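Local coordinates for ankyrin repeat family protein (Enterococcus faecalis, PDB 3HRA) that is of unknown function but, as an ankyrin repeat protein, probably serves as a scaffold for binding other proteins, at residues A[114-126]-A[150-164]. Numbering follows the deposited sequence.
Sequences AEKGHIDNVKLLL and LREGNQLYQDIVKLL
I119 and L163 interlock where helices 119-126 and 155-164 run side by side, 6° from parallel, their axes 10.6 Å apart at closest approach. I119 is a knob in the hole formed by L156, D159, I160 and L163; with CG1 anti to the backbone N (chi1 -170°) and the chain extended beyond it, CD1 reaches D159 CB (3.9 Å). I119 and I160 run alongside each other in opposite senses, and I160 CD1 packs on the bare CA of G117 (3.5 Å). L163 is the reciprocal knob, among I119, V122, K123 and L126: its CD1 packs against V122 CG1 and presses unusually close to K123 CG (3.5 Å), while CD2 meets L126 CD1 at 4.0 Å.

Ahead of helix 119-126 the contact turns polar. Y157 OH donates to E115 O (2.8 Å), tilted 34° from the carbonyl plane, at the Schellman turn that ends helix 110-115. R151 CB covers one face of the Y157 ring, and the R151 chain, folded at chi2 and chi3, lays its guanidinium over the Y157 hydroxyl. In the guanidinium plane, NH1 donates to the anti side of E115 OE2 in a salt bridge (3.0 Å), and NE and NH2 both donate to E152 OE1; K116 NZ donates to E115 OE1, completing a four-residue salt-bridge network.

Helices 119-128 and 155-166 of the ankyrin stack are thus joined by interlocked aliphatics, and the shared ion pairs probably fix the R151 guanidinium and offset the charge of E115 and E152.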
ATOM      1  N   ALA A 114       4.149  -4.335   4.996  1.00  6.63           N
ATOM      2  CA  ALA A 114       4.915  -5.090   5.986  1.00  7.91           C
ATOM      3  C   ALA A 114       6.231  -5.627   5.417  1.00  8.62           C
ATOM      4  O   ALA A 114       7.266  -5.515   6.071  1.00 10.16           O
ATOM      5  CB  ALA A 114       4.077  -6.223   6.589  1.00  6.33           C
ATOM      6  N   GLU A 115       6.193  -6.195   4.210  1.00  6.93           N
ATOM      7  CA  GLU A 115       7.387  -6.778   3.608  1.00  7.45           C
ATOM      8  C   GLU A 115       8.437  -5.708   3.408  1.00  8.27           C
ATOM      9  O   GLU A 115       9.624  -5.939   3.631  1.00  9.35           O
ATOM     10  CB  GLU A 115       7.063  -7.438   2.267  1.00  7.58           C
ATOM     11  CG  GLU A 115       8.269  -8.114   1.585  1.00 12.07           C
ATOM     12  CD  GLU A 115       8.918  -7.241   0.507  1.00 16.79           C
ATOM     13  OE1 GLU A 115       8.194  -6.746  -0.377  1.00 23.20           O
ATOM     14  OE2 GLU A 115      10.154  -7.068   0.523  1.00 25.40           O
ATOM     15  N   LYS A 116       7.989  -4.518   3.004  1.00  8.95           N
ATOM     16  CA  LYS A 116       8.909  -3.439   2.681  1.00  8.77           C
ATOM     17  C   LYS A 116       9.329  -2.606   3.886  1.00 11.75           C
ATOM     18  O   LYS A 116      10.084  -1.636   3.742  1.00 11.66           O
ATOM     19  CB  LYS A 116       8.333  -2.564   1.558  1.00  7.19           C
ATOM     20  CG  LYS A 116       8.247  -3.299   0.222  1.00 11.03           C
ATOM     21  CD  LYS A 116       7.373  -2.557  -0.757  1.00 11.27           C
ATOM     22  CE  LYS A 116       7.578  -3.049  -2.188  1.00 20.86           C
ATOM     23  NZ  LYS A 116       7.824  -4.499  -2.259  1.00 27.11           N
ATOM     24  N   GLY A 117       8.868  -3.002   5.073  1.00  6.76           N
ATOM     25  CA  GLY A 117       9.298  -2.378   6.317  1.00 11.11           C
ATOM     26  C   GLY A 117       8.638  -1.061   6.671  1.00 11.53           C
ATOM     27  O   GLY A 117       9.136  -0.319   7.516  1.00 11.16           O
ATOM     28  N   HIS A 118       7.515  -0.759   6.024  1.00  9.50           N
ATOM     29  CA  HIS A 118       6.832   0.511   6.243  1.00  8.00           C
ATOM     30  C   HIS A 118       5.898   0.427   7.431  1.00 10.32           C
ATOM     31  O   HIS A 118       4.683   0.337   7.280  1.00 10.19           O
ATOM     32  CB  HIS A 118       6.090   0.911   4.968  1.00  9.35           C
ATOM     33  CG  HIS A 118       7.017   1.178   3.832  1.00  9.54           C
ATOM     34  ND1 HIS A 118       6.913   0.546   2.609  1.00 13.62           N
ATOM     35  CD2 HIS A 118       8.112   1.971   3.756  1.00  9.55           C
ATOM     36  CE1 HIS A 118       7.881   0.968   1.819  1.00  9.98           C
ATOM     37  NE2 HIS A 118       8.629   1.825   2.491  1.00 15.09           N
ATOM     38  N   ILE A 119       6.487   0.435   8.621  1.00 11.99           N
ATOM     39  CA  ILE A 119       5.739   0.136   9.835  1.00 10.89           C
ATOM     40  C   ILE A 119       4.652   1.180  10.126  1.00 11.88           C
ATOM     41  O   ILE A 119       3.582   0.847  10.638  1.00 14.01           O
ATOM     42  CB  ILE A 119       6.704  -0.085  11.043  1.00  9.05           C
ATOM     43  CG1 ILE A 119       5.945  -0.631  12.254  1.00 17.14           C
ATOM     44  CG2 ILE A 119       7.458   1.194  11.385  1.00 15.51           C
ATOM     45  CD1 ILE A 119       6.854  -1.100  13.396  1.00 14.16           C
ATOM     46  N   ASP A 120       4.911   2.438   9.790  1.00 12.45           N
ATOM     47  CA  ASP A 120       3.889   3.460   9.975  1.00 11.52           C
ATOM     48  C   ASP A 120       2.671   3.188   9.089  1.00  8.64           C
ATOM     49  O   ASP A 120       1.534   3.362   9.526  1.00 11.68           O
ATOM     50  CB  ASP A 120       4.460   4.859   9.732  1.00 10.15           C
ATOM     51  CG  ASP A 120       5.419   5.292  10.834  1.00 21.61           C
ATOM     52  OD1 ASP A 120       5.132   4.995  12.024  1.00 28.47           O
ATOM     53  OD2 ASP A 120       6.458   5.919  10.510  1.00 32.32           O
ATOM     54  N   ASN A 121       2.900   2.710   7.869  1.00  7.96           N
ATOM     55  CA  ASN A 121       1.785   2.289   7.015  1.00  7.06           C
ATOM     56  C   ASN A 121       1.008   1.101   7.579  1.00  7.56           C
ATOM     57  O   ASN A 121      -0.229   1.069   7.524  1.00  7.17           O
ATOM     58  CB  ASN A 121       2.257   1.977   5.584  1.00  4.68           C
ATOM     59  CG  ASN A 121       2.300   3.217   4.709  1.00  8.30           C
ATOM     60  OD1 ASN A 121       2.316   4.328   5.212  1.00 11.88           O
ATOM     61  ND2 ASN A 121       2.308   3.025   3.397  1.00  9.66           N
ATOM     62  N   VAL A 122       1.735   0.128   8.121  1.00  9.37           N
ATOM     63  CA  VAL A 122       1.094  -1.013   8.763  1.00  7.87           C
ATOM     64  C   VAL A 122       0.150  -0.564   9.880  1.00  7.43           C
ATOM     65  O   VAL A 122      -0.991  -1.022   9.959  1.00 11.67           O
ATOM     66  CB  VAL A 122       2.135  -1.996   9.310  1.00 10.42           C
ATOM     67  CG1 VAL A 122       1.445  -3.114  10.073  1.00 11.93           C
ATOM     68  CG2 VAL A 122       2.990  -2.531   8.155  1.00 10.31           C
ATOM     69  N   LYS A 123       0.634   0.334  10.731  1.00 10.92           N
ATOM     70  CA  LYS A 123      -0.146   0.834  11.865  1.00 10.58           C
ATOM     71  C   LYS A 123      -1.397   1.505  11.374  1.00 11.03           C
ATOM     72  O   LYS A 123      -2.489   1.258  11.887  1.00 17.16           O
ATOM     73  CB  LYS A 123       0.664   1.839  12.678  1.00 16.20           C
ATOM     74  CG  LYS A 123       1.821   1.248  13.436  1.00 22.83           C
ATOM     75  CD  LYS A 123       2.681   2.348  14.069  1.00 23.25           C
ATOM     76  CE  LYS A 123       3.939   1.754  14.724  1.00 26.97           C
ATOM     77  NZ  LYS A 123       5.090   2.718  14.776  1.00 34.39           N
ATOM     78  N   LEU A 124      -1.227   2.358  10.367  1.00 12.68           N
ATOM     79  CA  LEU A 124      -2.335   3.075   9.761  1.00 11.53           C
ATOM     80  C   LEU A 124      -3.406   2.111   9.240  1.00 11.64           C
ATOM     81  O   LEU A 124      -4.603   2.280   9.514  1.00 16.86           O
ATOM     82  CB  LEU A 124      -1.795   3.916   8.607  1.00 16.35           C
ATOM     83  CG  LEU A 124      -2.092   5.404   8.538  1.00 18.87           C
ATOM     84  CD1 LEU A 124      -1.932   6.056   9.889  1.00 24.78           C
ATOM     85  CD2 LEU A 124      -1.152   6.031   7.503  1.00 17.52           C
ATOM     86  N   LEU A 125      -2.979   1.096   8.492  1.00  8.20           N
ATOM     87  CA  LEU A 125      -3.920   0.152   7.909  1.00  9.51           C
ATOM     88  C   LEU A 125      -4.600  -0.700   8.988  1.00  8.54           C
ATOM     89  O   LEU A 125      -5.799  -0.989   8.890  1.00 16.55           O
ATOM     90  CB  LEU A 125      -3.234  -0.725   6.863  1.00 10.29           C
ATOM     91  CG  LEU A 125      -2.735   0.037   5.624  1.00  7.07           C
ATOM     92  CD1 LEU A 125      -1.690  -0.794   4.895  1.00  9.73           C
ATOM     93  CD2 LEU A 125      -3.887   0.410   4.684  1.00  9.47           C
ATOM     94  N   LEU A 126      -3.841  -1.094  10.009  1.00 12.38           N
ATOM     95  CA  LEU A 126      -4.432  -1.842  11.117  1.00 12.18           C
ATOM     96  C   LEU A 126      -5.477  -0.997  11.885  1.00 16.27           C
ATOM     97  O   LEU A 126      -6.569  -1.486  12.191  1.00 17.82           O
ATOM     98  CB  LEU A 126      -3.350  -2.390  12.051  1.00 14.14           C
ATOM     99  CG  LEU A 126      -2.434  -3.470  11.451  1.00 10.67           C
ATOM    100  CD1 LEU A 126      -1.333  -3.860  12.421  1.00 12.41           C
ATOM    101  CD2 LEU A 126      -3.232  -4.696  11.042  1.00 14.19           C
ATOM    102  N   LEU A 150      10.668 -13.300   4.065  1.00  9.48           N
ATOM    103  CA  LEU A 150      11.229 -12.668   2.886  1.00 10.72           C
ATOM    104  C   LEU A 150      12.310 -11.664   3.248  1.00 10.47           C
ATOM    105  O   LEU A 150      13.025 -11.195   2.377  1.00 14.23           O
ATOM    106  CB  LEU A 150      10.137 -12.001   2.057  1.00 10.27           C
ATOM    107  CG  LEU A 150       9.408 -12.916   1.060  1.00 15.62           C
ATOM    108  CD1 LEU A 150       8.958 -14.217   1.690  1.00 23.37           C
ATOM    109  CD2 LEU A 150       8.227 -12.188   0.435  1.00 10.25           C
ATOM    110  N   ARG A 151      12.428 -11.349   4.534  1.00 10.17           N
ATOM    111  CA  ARG A 151      13.290 -10.247   4.961  1.00 10.19           C
ATOM    112  C   ARG A 151      14.408 -10.690   5.909  1.00  6.84           C
ATOM    113  O   ARG A 151      14.638 -11.877   6.105  1.00 14.11           O
ATOM    114  CB  ARG A 151      12.454  -9.121   5.582  1.00  9.78           C
ATOM    115  CG  ARG A 151      11.400  -8.543   4.619  1.00 10.00           C
ATOM    116  CD  ARG A 151      12.000  -8.023   3.301  1.00  8.92           C
ATOM    117  NE  ARG A 151      13.094  -7.070   3.503  1.00 14.69           N
ATOM    118  CZ  ARG A 151      13.278  -5.955   2.795  1.00 13.10           C
ATOM    119  NH1 ARG A 151      12.424  -5.612   1.837  1.00 14.32           N
ATOM    120  NH2 ARG A 151      14.316  -5.166   3.060  1.00 18.04           N
ATOM    121  N   GLU A 152      15.080  -9.707   6.507  1.00 10.49           N
ATOM    122  CA  GLU A 152      16.373  -9.905   7.170  1.00 11.81           C
ATOM    123  C   GLU A 152      16.327 -10.231   8.673  1.00 12.40           C
ATOM    124  O   GLU A 152      17.371 -10.434   9.300  1.00 16.91           O
ATOM    125  CB  GLU A 152      17.244  -8.667   6.934  1.00 18.48           C
ATOM    126  CG  GLU A 152      17.555  -8.394   5.450  1.00 17.77           C
ATOM    127  CD  GLU A 152      16.341  -7.937   4.642  1.00 22.70           C
ATOM    128  OE1 GLU A 152      15.445  -7.284   5.224  1.00 23.08           O
ATOM    129  OE2 GLU A 152      16.286  -8.229   3.422  1.00 32.90           O
ATOM    130  N   GLY A 153      15.133 -10.258   9.250  1.00  9.88           N
ATOM    131  CA  GLY A 153      14.964 -10.638  10.644  1.00  9.42           C
ATOM    132  C   GLY A 153      15.476  -9.645  11.670  1.00 10.58           C
ATOM    133  O   GLY A 153      15.612  -9.990  12.851  1.00 12.98           O
ATOM    134  N   ASN A 154      15.760  -8.422  11.231  1.00 13.28           N
ATOM    135  CA  ASN A 154      16.387  -7.430  12.093  1.00 13.06           C
ATOM    136  C   ASN A 154      15.372  -6.719  12.975  1.00 13.92           C
ATOM    137  O   ASN A 154      14.203  -7.095  13.001  1.00 12.64           O
ATOM    138  CB  ASN A 154      17.186  -6.419  11.267  1.00 13.64           C
ATOM    139  CG  ASN A 154      16.316  -5.619  10.324  1.00 14.49           C
ATOM    140  OD1 ASN A 154      15.105  -5.525  10.504  1.00 19.21           O
ATOM    141  ND2 ASN A 154      16.933  -5.026   9.314  1.00 19.80           N
ATOM    142  N   GLN A 155      15.820  -5.696  13.701  1.00 11.02           N
ATOM    143  CA  GLN A 155      14.946  -4.982  14.632  1.00 12.76           C
ATOM    144  C   GLN A 155      13.633  -4.482  14.009  1.00 10.32           C
ATOM    145  O   GLN A 155      12.571  -4.548  14.642  1.00 10.32           O
ATOM    146  CB  GLN A 155      15.674  -3.783  15.249  1.00 16.29           C
ATOM    147  CG  GLN A 155      14.871  -3.117  16.339  1.00 20.46           C
ATOM    148  CD  GLN A 155      14.642  -4.040  17.522  1.00 24.50           C
ATOM    149  OE1 GLN A 155      15.581  -4.367  18.257  1.00 35.73           O
ATOM    150  NE2 GLN A 155      13.388  -4.471  17.714  1.00 25.40           N
ATOM    151  N   LEU A 156      13.723  -3.936  12.803  1.00 13.15           N
ATOM    152  CA  LEU A 156      12.560  -3.354  12.142  1.00  9.88           C
ATOM    153  C   LEU A 156      11.515  -4.441  11.926  1.00  9.35           C
ATOM    154  O   LEU A 156      10.338  -4.255  12.208  1.00 10.49           O
ATOM    155  CB  LEU A 156      12.966  -2.721  10.809  1.00 12.94           C
ATOM    156  CG  LEU A 156      11.864  -2.154   9.913  1.00 10.91           C
ATOM    157  CD1 LEU A 156      11.071  -1.074  10.642  1.00 16.25           C
ATOM    158  CD2 LEU A 156      12.474  -1.629   8.619  1.00 16.42           C
ATOM    159  N   TYR A 157      11.968  -5.593  11.462  1.00  9.12           N
ATOM    160  CA  TYR A 157      11.047  -6.696  11.176  1.00  6.46           C
ATOM    161  C   TYR A 157      10.555  -7.370  12.441  1.00  8.97           C
ATOM    162  O   TYR A 157       9.405  -7.804  12.501  1.00 10.02           O
ATOM    163  CB  TYR A 157      11.614  -7.649  10.115  1.00  7.75           C
ATOM    164  CG  TYR A 157      11.648  -6.935   8.786  1.00  9.33           C
ATOM    165  CD1 TYR A 157      10.490  -6.797   8.021  1.00  6.02           C
ATOM    166  CD2 TYR A 157      12.804  -6.313   8.333  1.00 12.04           C
ATOM    167  CE1 TYR A 157      10.504  -6.083   6.820  1.00  8.92           C
ATOM    168  CE2 TYR A 157      12.822  -5.611   7.137  1.00 10.13           C
ATOM    169  CZ  TYR A 157      11.677  -5.503   6.383  1.00 10.75           C
ATOM    170  OH  TYR A 157      11.688  -4.790   5.196  1.00 10.82           O
ATOM    171  N   GLN A 158      11.396  -7.386  13.474  1.00  9.85           N
ATOM    172  CA  GLN A 158      10.962  -7.841  14.792  1.00 11.52           C
ATOM    173  C   GLN A 158       9.809  -6.951  15.241  1.00  9.65           C
ATOM    174  O   GLN A 158       8.792  -7.437  15.719  1.00  9.69           O
ATOM    175  CB  GLN A 158      12.120  -7.830  15.808  1.00  7.73           C
ATOM    176  CG  GLN A 158      13.201  -8.862  15.505  1.00 11.58           C
ATOM    177  CD  GLN A 158      14.523  -8.561  16.194  1.00 11.17           C
ATOM    178  OE1 GLN A 158      15.604  -8.879  15.677  1.00 15.13           O
ATOM    179  NE2 GLN A 158      14.447  -7.950  17.365  1.00  8.61           N
ATOM    180  N   ASP A 159       9.950  -5.643  15.060  1.00  8.81           N
ATOM    181  CA  ASP A 159       8.895  -4.712  15.471  1.00  9.85           C
ATOM    182  C   ASP A 159       7.599  -4.895  14.653  1.00  8.78           C
ATOM    183  O   ASP A 159       6.493  -4.782  15.191  1.00 10.70           O
ATOM    184  CB  ASP A 159       9.383  -3.259  15.365  1.00  7.26           C
ATOM    185  CG  ASP A 159      10.373  -2.868  16.487  1.00 21.10           C
ATOM    186  OD1 ASP A 159      10.511  -3.606  17.488  1.00 22.32           O
ATOM    187  OD2 ASP A 159      11.009  -1.801  16.361  1.00 25.23           O
ATOM    188  N   ILE A 160       7.740  -5.168  13.361  1.00  4.07           N
ATOM    189  CA  ILE A 160       6.573  -5.381  12.505  1.00  7.98           C
ATOM    190  C   ILE A 160       5.870  -6.676  12.898  1.00  7.91           C
ATOM    191  O   ILE A 160       4.640  -6.711  13.001  1.00  6.60           O
ATOM    192  CB  ILE A 160       6.934  -5.354  11.009  1.00  8.30           C
ATOM    193  CG1 ILE A 160       7.252  -3.919  10.571  1.00 12.31           C
ATOM    194  CG2 ILE A 160       5.794  -5.924  10.154  1.00  5.58           C
ATOM    195  CD1 ILE A 160       7.999  -3.812   9.253  1.00 10.48           C
ATOM    196  N   VAL A 161       6.645  -7.720  13.174  1.00  4.91           N
ATOM    197  CA  VAL A 161       6.064  -8.970  13.675  1.00  7.22           C
ATOM    198  C   VAL A 161       5.268  -8.760  14.983  1.00  6.19           C
ATOM    199  O   VAL A 161       4.155  -9.255  15.128  1.00  7.63           O
ATOM    200  CB  VAL A 161       7.143 -10.066  13.847  1.00  6.99           C
ATOM    201  CG1 VAL A 161       6.578 -11.271  14.609  1.00  6.83           C
ATOM    202  CG2 VAL A 161       7.668 -10.478  12.489  1.00  9.46           C
ATOM    203  N   LYS A 162       5.847  -8.027  15.930  1.00  8.15           N
ATOM    204  CA  LYS A 162       5.175  -7.757  17.198  1.00  8.40           C
ATOM    205  C   LYS A 162       3.863  -6.990  17.003  1.00  7.50           C
ATOM    206  O   LYS A 162       2.843  -7.344  17.599  1.00  8.83           O
ATOM    207  CB  LYS A 162       6.091  -6.968  18.138  1.00 10.24           C
ATOM    208  CG  LYS A 162       5.472  -6.721  19.489  1.00 12.82           C
ATOM    209  CD  LYS A 162       5.450  -8.000  20.330  1.00 15.46           C
ATOM    210  CE  LYS A 162       5.075  -7.675  21.771  1.00 17.76           C
ATOM    211  NZ  LYS A 162       5.009  -8.900  22.616  1.00 16.98           N
ATOM    212  N   LEU A 163       3.916  -5.940  16.190  1.00  6.11           N
ATOM    213  CA  LEU A 163       2.748  -5.136  15.819  1.00  8.97           C
ATOM    214  C   LEU A 163       1.628  -6.025  15.256  1.00  7.84           C
ATOM    215  O   LEU A 163       0.474  -5.906  15.668  1.00 11.59           O
ATOM    216  CB  LEU A 163       3.145  -4.103  14.764  1.00  9.78           C
ATOM    217  CG  LEU A 163       2.500  -2.714  14.710  1.00 18.87           C
ATOM    218  CD1 LEU A 163       2.518  -2.171  13.282  1.00 20.26           C
ATOM    219  CD2 LEU A 163       1.094  -2.669  15.302  1.00 16.21           C
ATOM    220  N   LEU A 164       1.971  -6.916  14.325  1.00  5.81           N
ATOM    221  CA  LEU A 164       0.979  -7.820  13.720  1.00  9.16           C
ATOM    222  C   LEU A 164       0.373  -8.774  14.748  1.00  9.71           C
ATOM    223  O   LEU A 164      -0.843  -8.984  14.774  1.00  7.65           O
ATOM    224  CB  LEU A 164       1.582  -8.619  12.532  1.00  4.06           C
ATOM    225  CG  LEU A 164       1.912  -7.785  11.285  1.00  5.45           C
ATOM    226  CD1 LEU A 164       2.796  -8.544  10.296  1.00  6.22           C
ATOM    227  CD2 LEU A 164       0.617  -7.321  10.624  1.00  7.47           C
TER